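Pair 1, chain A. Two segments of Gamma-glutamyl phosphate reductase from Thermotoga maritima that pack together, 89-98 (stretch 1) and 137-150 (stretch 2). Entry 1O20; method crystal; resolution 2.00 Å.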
# COMPACT_ATOMS: atom_id res chain seq x y z
N GLU A 89 0.57 -0.02 -18.95
CA GLU A 89 0.17 -0.48 -17.62
C GLU A 89 -0.72 0.59 -16.99
O GLU A 89 -1.66 0.26 -16.28
CB GLU A 89 1.34 -0.77 -16.64
CG GLU A 89 2.21 -1.99 -16.96
CD GLU A 89 3.55 -2.06 -16.18
OE1 GLU A 89 4.05 -1.07 -15.57
OE2 GLU A 89 4.15 -3.15 -16.21
N MSE A 90 -0.36 1.86 -17.20
CA MSE A 90 -1.16 2.99 -16.66
C MSE A 90 -2.57 2.95 -17.26
O MSE A 90 -3.57 3.14 -16.54
CB MSE A 90 -0.50 4.34 -16.95
CG MSE A 90 0.71 4.64 -16.09
SE MSE A 90 1.56 6.30 -16.81
CE MSE A 90 3.43 5.67 -16.88
N ILE A 91 -2.64 2.65 -18.56
CA ILE A 91 -3.91 2.56 -19.28
C ILE A 91 -4.80 1.40 -18.78
O ILE A 91 -5.98 1.61 -18.50
CB ILE A 91 -3.66 2.48 -20.78
CG1 ILE A 91 -3.36 3.89 -21.31
CG2 ILE A 91 -4.85 1.87 -21.54
CD1 ILE A 91 -2.58 3.95 -22.65
N LYS A 92 -4.20 0.22 -18.64
CA LYS A 92 -4.82 -0.93 -18.03
C LYS A 92 -5.31 -0.63 -16.60
O LYS A 92 -6.39 -1.06 -16.24
CB LYS A 92 -3.86 -2.12 -18.04
CG LYS A 92 -4.35 -3.33 -17.23
CD LYS A 92 -3.87 -4.70 -17.78
CE LYS A 92 -4.87 -5.85 -17.46
NZ LYS A 92 -4.46 -6.67 -16.22
N ALA A 93 -4.52 0.09 -15.79
CA ALA A 93 -4.98 0.50 -14.46
C ALA A 93 -6.27 1.31 -14.54
O ALA A 93 -7.21 1.06 -13.80
CB ALA A 93 -3.89 1.29 -13.70
N CYS A 94 -6.34 2.26 -15.47
CA CYS A 94 -7.58 3.00 -15.71
C CYS A 94 -8.76 2.05 -16.00
O CYS A 94 -9.86 2.21 -15.45
CB CYS A 94 -7.42 3.96 -16.88
SG CYS A 94 -6.25 5.29 -16.62
N GLU A 95 -8.54 1.06 -16.87
CA GLU A 95 -9.60 0.14 -17.28
C GLU A 95 -10.02 -0.72 -16.09
O GLU A 95 -11.19 -0.99 -15.89
CB GLU A 95 -9.12 -0.71 -18.49
CG GLU A 95 -8.87 0.10 -19.77
CD GLU A 95 -8.09 -0.67 -20.86
OE1 GLU A 95 -7.68 -1.80 -20.55
OE2 GLU A 95 -7.89 -0.17 -22.02
N THR A 96 -9.08 -1.11 -15.25
CA THR A 96 -9.41 -1.86 -14.04
C THR A 96 -10.31 -1.04 -13.12
O THR A 96 -11.37 -1.52 -12.69
CB THR A 96 -8.12 -2.30 -13.32
OG1 THR A 96 -7.41 -3.21 -14.15
CG2 THR A 96 -8.41 -3.13 -12.06
N VAL A 97 -9.93 0.21 -12.86
CA VAL A 97 -10.66 1.09 -11.97
C VAL A 97 -12.07 1.39 -12.52
O VAL A 97 -13.03 1.36 -11.77
CB VAL A 97 -9.81 2.39 -11.62
CG1 VAL A 97 -10.61 3.40 -10.88
CG2 VAL A 97 -8.58 1.99 -10.76
N ILE A 98 -12.19 1.65 -13.82
CA ILE A 98 -13.48 1.86 -14.43
C ILE A 98 -14.41 0.67 -14.14
O ILE A 98 -15.56 0.86 -13.86
CB ILE A 98 -13.35 2.09 -15.94
CG1 ILE A 98 -12.77 3.46 -16.25
CG2 ILE A 98 -14.68 1.98 -16.66
CD1 ILE A 98 -12.14 3.52 -17.60
N PRO A 137 6.76 7.42 -11.72
CA PRO A 137 5.71 8.25 -12.32
C PRO A 137 4.34 7.56 -12.46
O PRO A 137 3.35 8.26 -12.47
CB PRO A 137 6.28 8.63 -13.71
CG PRO A 137 7.73 8.26 -13.63
CD PRO A 137 7.84 7.16 -12.68
N ASN A 138 4.29 6.24 -12.59
CA ASN A 138 3.00 5.52 -12.61
C ASN A 138 2.11 5.82 -11.41
O ASN A 138 0.88 5.77 -11.52
CB ASN A 138 3.18 4.01 -12.69
CG ASN A 138 4.03 3.46 -11.53
OD1 ASN A 138 5.20 3.84 -11.38
ND2 ASN A 138 3.43 2.60 -10.70
N VAL A 139 2.73 6.14 -10.28
CA VAL A 139 2.03 6.41 -9.04
C VAL A 139 1.11 7.58 -9.26
O VAL A 139 0.02 7.61 -8.71
CB VAL A 139 3.02 6.67 -7.89
CG1 VAL A 139 2.35 7.30 -6.67
CG2 VAL A 139 3.76 5.35 -7.52
N THR A 140 1.55 8.50 -10.10
CA THR A 140 0.76 9.66 -10.48
C THR A 140 -0.63 9.30 -11.01
O THR A 140 -1.63 9.86 -10.59
CB THR A 140 1.56 10.46 -11.53
OG1 THR A 140 2.81 10.89 -10.94
CG2 THR A 140 0.85 11.75 -11.95
N VAL A 141 -0.68 8.39 -11.95
CA VAL A 141 -1.93 7.88 -12.45
C VAL A 141 -2.68 6.99 -11.47
O VAL A 141 -3.90 7.19 -11.24
CB VAL A 141 -1.72 7.14 -13.77
CG1 VAL A 141 -3.00 6.40 -14.22
CG2 VAL A 141 -1.27 8.15 -14.85
N GLU A 142 -1.98 6.02 -10.89
CA GLU A 142 -2.61 5.04 -10.03
C GLU A 142 -3.39 5.70 -8.90
O GLU A 142 -4.52 5.33 -8.66
CB GLU A 142 -1.58 4.10 -9.45
CG GLU A 142 -0.99 3.17 -10.48
CD GLU A 142 0.25 2.46 -9.99
OE1 GLU A 142 0.53 2.55 -8.76
OE2 GLU A 142 0.93 1.82 -10.85
N THR A 143 -2.80 6.67 -8.23
CA THR A 143 -3.46 7.29 -7.09
C THR A 143 -4.58 8.17 -7.55
O THR A 143 -5.64 8.14 -6.95
CB THR A 143 -2.48 8.07 -6.21
OG1 THR A 143 -1.74 9.02 -6.98
CG2 THR A 143 -1.42 7.11 -5.63
N THR A 144 -4.35 8.93 -8.63
CA THR A 144 -5.36 9.82 -9.19
C THR A 144 -6.65 9.10 -9.53
O THR A 144 -7.75 9.53 -9.14
CB THR A 144 -4.79 10.51 -10.45
OG1 THR A 144 -3.77 11.47 -10.08
CG2 THR A 144 -5.86 11.34 -11.12
N ILE A 145 -6.53 7.97 -10.19
CA ILE A 145 -7.72 7.28 -10.67
C ILE A 145 -8.47 6.63 -9.53
O ILE A 145 -9.69 6.57 -9.56
CB ILE A 145 -7.42 6.29 -11.83
CG1 ILE A 145 -6.48 5.17 -11.37
CG2 ILE A 145 -6.92 7.05 -13.07
CD1 ILE A 145 -6.22 4.14 -12.44
N LEU A 146 -7.76 6.16 -8.52
CA LEU A 146 -8.42 5.65 -7.35
C LEU A 146 -9.16 6.77 -6.61
O LEU A 146 -10.28 6.56 -6.14
CB LEU A 146 -7.44 4.97 -6.44
CG LEU A 146 -7.09 3.55 -6.86
CD1 LEU A 146 -5.89 3.05 -6.09
CD2 LEU A 146 -8.27 2.58 -6.64
N ALA A 147 -8.52 7.94 -6.48
CA ALA A 147 -9.15 9.06 -5.83
C ALA A 147 -10.40 9.53 -6.60
O ALA A 147 -11.47 9.71 -6.02
CB ALA A 147 -8.17 10.21 -5.68
N LEU A 148 -10.25 9.77 -7.89
CA LEU A 148 -11.35 10.29 -8.66
C LEU A 148 -12.56 9.33 -8.62
O LEU A 148 -13.69 9.79 -8.46
CB LEU A 148 -10.92 10.54 -10.12
CG LEU A 148 -9.89 11.66 -10.41
CD1 LEU A 148 -9.70 11.82 -11.91
CD2 LEU A 148 -10.26 12.94 -9.76
N LYS A 149 -12.30 8.02 -8.74
CA LYS A 149 -13.35 7.03 -8.80
C LYS A 149 -14.16 7.07 -7.53
O LYS A 149 -15.39 6.88 -7.55
CB LYS A 149 -12.80 5.65 -8.95
CG LYS A 149 -13.84 4.52 -8.94
CD LYS A 149 -14.50 4.33 -10.28
CE LYS A 149 -15.62 3.26 -10.24
NZ LYS A 149 -15.73 2.50 -11.51
N SER A 150 -13.46 7.27 -6.41
CA SER A 150 -14.09 7.31 -5.11
C SER A 150 -14.62 8.69 -4.73
O SER A 150 -15.03 8.90 -3.60
CB SER A 150 -13.17 6.72 -4.03
OG SER A 150 -11.93 7.35 -3.97

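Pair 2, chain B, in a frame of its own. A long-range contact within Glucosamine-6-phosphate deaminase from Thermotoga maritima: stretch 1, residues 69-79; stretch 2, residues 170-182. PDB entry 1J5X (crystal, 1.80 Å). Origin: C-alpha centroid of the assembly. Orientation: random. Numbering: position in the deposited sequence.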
# COMPACT_ATOMS: atom_id res chain seq x y z
N THR B 69 4.84 3.89 -2.19
CA THR B 69 3.91 4.84 -1.59
C THR B 69 4.59 5.80 -0.62
O THR B 69 4.40 7.02 -0.71
CB THR B 69 2.78 4.11 -0.86
OG1 THR B 69 2.19 3.17 -1.79
CG2 THR B 69 1.66 5.15 -0.43
N ILE B 70 5.44 5.28 0.29
CA ILE B 70 6.07 6.19 1.22
C ILE B 70 7.14 7.06 0.55
O ILE B 70 7.33 8.22 0.94
CB ILE B 70 6.58 5.40 2.48
CG1 ILE B 70 7.09 6.37 3.58
CG2 ILE B 70 7.67 4.41 2.06
CD1 ILE B 70 5.96 7.36 4.09
N SER B 71 7.80 6.55 -0.50
CA SER B 71 8.84 7.34 -1.19
C SER B 71 8.20 8.66 -1.73
O SER B 71 8.79 9.77 -1.62
CB SER B 71 9.49 6.55 -2.36
OG SER B 71 8.63 6.33 -3.47
N TYR B 72 7.00 8.55 -2.28
CA TYR B 72 6.35 9.80 -2.79
C TYR B 72 6.13 10.75 -1.61
O TYR B 72 6.41 11.96 -1.69
CB TYR B 72 4.95 9.57 -3.37
CG TYR B 72 4.85 8.97 -4.75
CD1 TYR B 72 5.05 9.75 -5.87
CD2 TYR B 72 4.53 7.64 -4.92
CE1 TYR B 72 4.93 9.21 -7.16
CE2 TYR B 72 4.40 7.10 -6.16
CZ TYR B 72 4.60 7.88 -7.29
OH TYR B 72 4.45 7.34 -8.54
N TYR B 73 5.58 10.23 -0.51
CA TYR B 73 5.29 11.09 0.64
C TYR B 73 6.52 11.73 1.26
O TYR B 73 6.50 12.92 1.67
CB TYR B 73 4.51 10.30 1.68
CG TYR B 73 3.77 11.18 2.68
CD1 TYR B 73 2.66 11.93 2.29
CD2 TYR B 73 4.20 11.28 3.99
CE1 TYR B 73 2.01 12.78 3.19
CE2 TYR B 73 3.55 12.11 4.91
CZ TYR B 73 2.45 12.87 4.51
OH TYR B 73 1.85 13.76 5.37
N PHE B 74 7.58 10.96 1.41
CA PHE B 74 8.83 11.53 1.94
C PHE B 74 9.38 12.66 1.10
O PHE B 74 9.81 13.71 1.62
CB PHE B 74 9.93 10.47 2.06
CG PHE B 74 10.05 9.93 3.43
CD1 PHE B 74 8.99 9.22 3.99
CD2 PHE B 74 11.23 10.08 4.17
CE1 PHE B 74 9.10 8.67 5.25
CE2 PHE B 74 11.36 9.54 5.44
CZ PHE B 74 10.31 8.84 5.99
N GLU B 75 9.39 12.47 -0.21
CA GLU B 75 9.87 13.52 -1.09
C GLU B 75 8.93 14.72 -0.95
O GLU B 75 9.38 15.87 -0.93
CB GLU B 75 9.83 13.07 -2.55
CG GLU B 75 10.30 14.17 -3.48
CD GLU B 75 10.43 13.76 -4.98
OE1 GLU B 75 9.63 12.95 -5.48
OE2 GLU B 75 11.33 14.31 -5.65
N ARG B 76 7.64 14.46 -0.85
CA ARG B 76 6.64 15.55 -0.74
C ARG B 76 6.79 16.37 0.54
O ARG B 76 6.81 17.62 0.53
CB ARG B 76 5.22 14.95 -0.78
CG ARG B 76 4.08 16.01 -0.76
CD ARG B 76 2.68 15.42 -0.78
NE ARG B 76 2.43 14.53 -1.93
CZ ARG B 76 2.23 14.93 -3.18
NH1 ARG B 76 2.24 16.24 -3.48
NH2 ARG B 76 2.02 14.04 -4.16
N VAL B 77 6.90 15.70 1.67
CA VAL B 77 6.97 16.46 2.91
C VAL B 77 8.35 16.83 3.39
O VAL B 77 8.49 17.85 4.10
CB VAL B 77 6.18 15.78 4.08
CG1 VAL B 77 4.75 15.44 3.63
CG2 VAL B 77 6.91 14.55 4.57
N LEU B 78 9.38 16.08 3.02
CA LEU B 78 10.73 16.44 3.47
C LEU B 78 11.57 17.12 2.39
O LEU B 78 12.65 17.59 2.67
CB LEU B 78 11.52 15.19 3.95
CG LEU B 78 10.96 14.66 5.26
CD1 LEU B 78 11.56 13.25 5.50
CD2 LEU B 78 11.40 15.61 6.42
N LYS B 79 11.06 17.15 1.16
CA LYS B 79 11.75 17.75 0.03
C LYS B 79 13.13 17.17 -0.19
O LYS B 79 14.06 17.90 -0.40
CB LYS B 79 11.92 19.28 0.24
CG LYS B 79 10.70 19.97 0.66
CD LYS B 79 9.55 19.63 -0.19
CE LYS B 79 8.30 20.28 0.38
NZ LYS B 79 7.86 21.39 -0.53
N SER B 170 2.68 4.73 10.09
CA SER B 170 3.82 5.08 10.93
C SER B 170 4.91 5.91 10.24
O SER B 170 5.44 6.87 10.84
CB SER B 170 4.51 3.80 11.51
OG SER B 170 3.54 2.97 12.14
N LEU B 171 5.26 5.55 9.01
CA LEU B 171 6.33 6.25 8.32
C LEU B 171 5.80 7.61 7.83
O LEU B 171 6.59 8.50 7.80
CB LEU B 171 6.88 5.42 7.14
CG LEU B 171 7.45 4.05 7.55
CD1 LEU B 171 8.00 3.31 6.32
CD2 LEU B 171 8.50 4.26 8.59
N MSE B 172 4.53 7.73 7.45
CA MSE B 172 4.04 9.07 7.01
C MSE B 172 4.12 9.99 8.24
O MSE B 172 4.61 11.13 8.19
CB MSE B 172 2.61 8.96 6.54
CG MSE B 172 2.53 8.22 5.24
SE MSE B 172 0.68 8.08 4.62
CE MSE B 172 0.44 9.89 3.90
N PHE B 173 3.62 9.49 9.37
CA PHE B 173 3.66 10.28 10.62
C PHE B 173 5.08 10.67 10.99
O PHE B 173 5.37 11.83 11.35
CB PHE B 173 2.92 9.46 11.72
CG PHE B 173 2.83 10.15 13.07
CD1 PHE B 173 3.90 10.14 13.94
CD2 PHE B 173 1.66 10.75 13.46
CE1 PHE B 173 3.82 10.73 15.20
CE2 PHE B 173 1.56 11.36 14.76
CZ PHE B 173 2.64 11.34 15.60
N LEU B 174 5.99 9.72 10.91
CA LEU B 174 7.40 9.99 11.19
C LEU B 174 8.00 11.09 10.26
O LEU B 174 8.79 11.98 10.68
CB LEU B 174 8.20 8.68 11.02
CG LEU B 174 9.71 8.70 11.26
CD1 LEU B 174 10.29 7.33 11.41
CD2 LEU B 174 10.34 9.27 10.08
N ALA B 175 7.66 11.02 8.98
CA ALA B 175 8.19 12.04 8.07
C ALA B 175 7.70 13.43 8.47
O ALA B 175 8.50 14.40 8.48
CB ALA B 175 7.72 11.77 6.64
N ASP B 176 6.41 13.54 8.78
CA ASP B 176 5.91 14.85 9.14
C ASP B 176 6.55 15.32 10.45
O ASP B 176 6.86 16.51 10.61
CB ASP B 176 4.41 14.84 9.27
CG ASP B 176 3.71 14.85 7.91
OD1 ASP B 176 4.12 15.69 7.04
OD2 ASP B 176 2.77 14.06 7.70
N LYS B 177 6.74 14.41 11.40
CA LYS B 177 7.39 14.84 12.66
C LYS B 177 8.80 15.35 12.39
O LYS B 177 9.26 16.36 12.99
CB LYS B 177 7.45 13.67 13.70
CG LYS B 177 6.15 13.33 14.33
CD LYS B 177 5.61 14.58 15.11
CE LYS B 177 4.43 14.19 16.03
NZ LYS B 177 3.74 15.39 16.69
N ILE B 178 9.52 14.69 11.49
CA ILE B 178 10.88 15.13 11.20
C ILE B 178 10.85 16.52 10.52
O ILE B 178 11.71 17.38 10.81
CB ILE B 178 11.60 14.13 10.31
CG1 ILE B 178 11.88 12.88 11.15
CG2 ILE B 178 12.89 14.72 9.70
CD1 ILE B 178 12.48 11.74 10.41
N ALA B 179 9.85 16.72 9.67
CA ALA B 179 9.74 18.00 8.95
C ALA B 179 9.28 19.14 9.84
O ALA B 179 9.46 20.29 9.48
CB ALA B 179 8.76 17.86 7.80
N GLY B 180 8.69 18.81 10.97
CA GLY B 180 8.10 19.82 11.83
C GLY B 180 6.67 20.18 11.42
O GLY B 180 6.15 21.24 11.82
N ASN B 181 6.02 19.31 10.62
CA ASN B 181 4.63 19.50 10.20
C ASN B 181 3.66 19.00 11.24
O ASN B 181 3.98 18.10 12.03
CB ASN B 181 4.30 18.77 8.89
CG ASN B 181 5.18 19.22 7.77
OD1 ASN B 181 5.56 20.41 7.71
ND2 ASN B 181 5.49 18.32 6.87
N SER B 182 2.45 19.56 11.23
CA SER B 182 1.44 19.15 12.20
C SER B 182 0.96 17.73 11.89
O SER B 182 0.71 17.40 10.74
CB SER B 182 0.19 20.05 12.14
OG SER B 182 -0.79 19.51 13.03
O HOH W 1 6.57 19.76 4.34

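Pair 1 and pair 2 present the same scaffold, two nearly parallel helices packed side by side. The axes approach to 9.6 Å and run 11° apart in pair 1, against 9.3 Å and 15° in pair 2, and 14 central residues superpose with an RMSD of 0.3 Å over N, CA and C. The buried surfaces are also similar, 505 and 569 Å².

The matched positions divide the filling of this gap differently. At the center, Ile A145 coincides with Ala B175, and both point CA-to-CB toward the partner helix. In pair 1 the long isoleucine does the reaching: its CD1 lies 3.9 Å from Ala A93 CB and 3.6 Å from Val A97 CG2, while its CG2 lies 4.0 Å from Cys A94 SG. Small neighbors leave room for it. Pair 2 reverses the sizes. Ala A93 and Cys A94 correspond to Tyr B73 and Phe B74, and the bulk now comes from the first helix. The single methyl of Ala B175 lies over one face of the Phe B74 ring, CB 3.9 Å from the ring centroid, an economical CH-pi contact. Val A97 and Val B77 are the constant element: a compact branched side chain suits a place facing the other helix, and Val B77 CG2 sits 3.6 Å from Ala B175 CB.

One turn earlier, Glu A142 matches Met B172. The glutamate has little to do with the opposite helix; its OE2 accepts a hydrogen bond from Asn A138 ND2 (2.6 Å) within its own stretch. The flexible, apolar selenomethionine instead lays CE over a face of the Tyr B73 ring, 3.4 Å from the centroid.

Polar links differ as well. Leu A146 matches Asp B176, their side-chain centers only 0.4 Å apart. The leucine makes an apolar contact, CD2 to Val A97 CG2 at 4.2 Å, whereas the aspartate accepts a short hydrogen bond, Tyr B73 OH to Asp B176 OD2 at 2.5 Å, at the edge of the ring. Its other oxygen, OD1, receives Asn B181 ND2 at 3.0 Å, so both carboxylate oxygens are engaged. In pair 1 the direct hydrogen bond comes from Lys A149, whose long chain carries NZ to Val A97 O (2.9 Å) while its CB packs 3.7 Å from Val A97 CG1. The matching Ala B179 offers only a methyl, CB 3.7 Å from Leu B78 CD2. There the carbonyl of Val B77 is served by a water, which donates to Val B77 O (2.7 Å) and accepts from Asn B181 ND2 (3.1 Å).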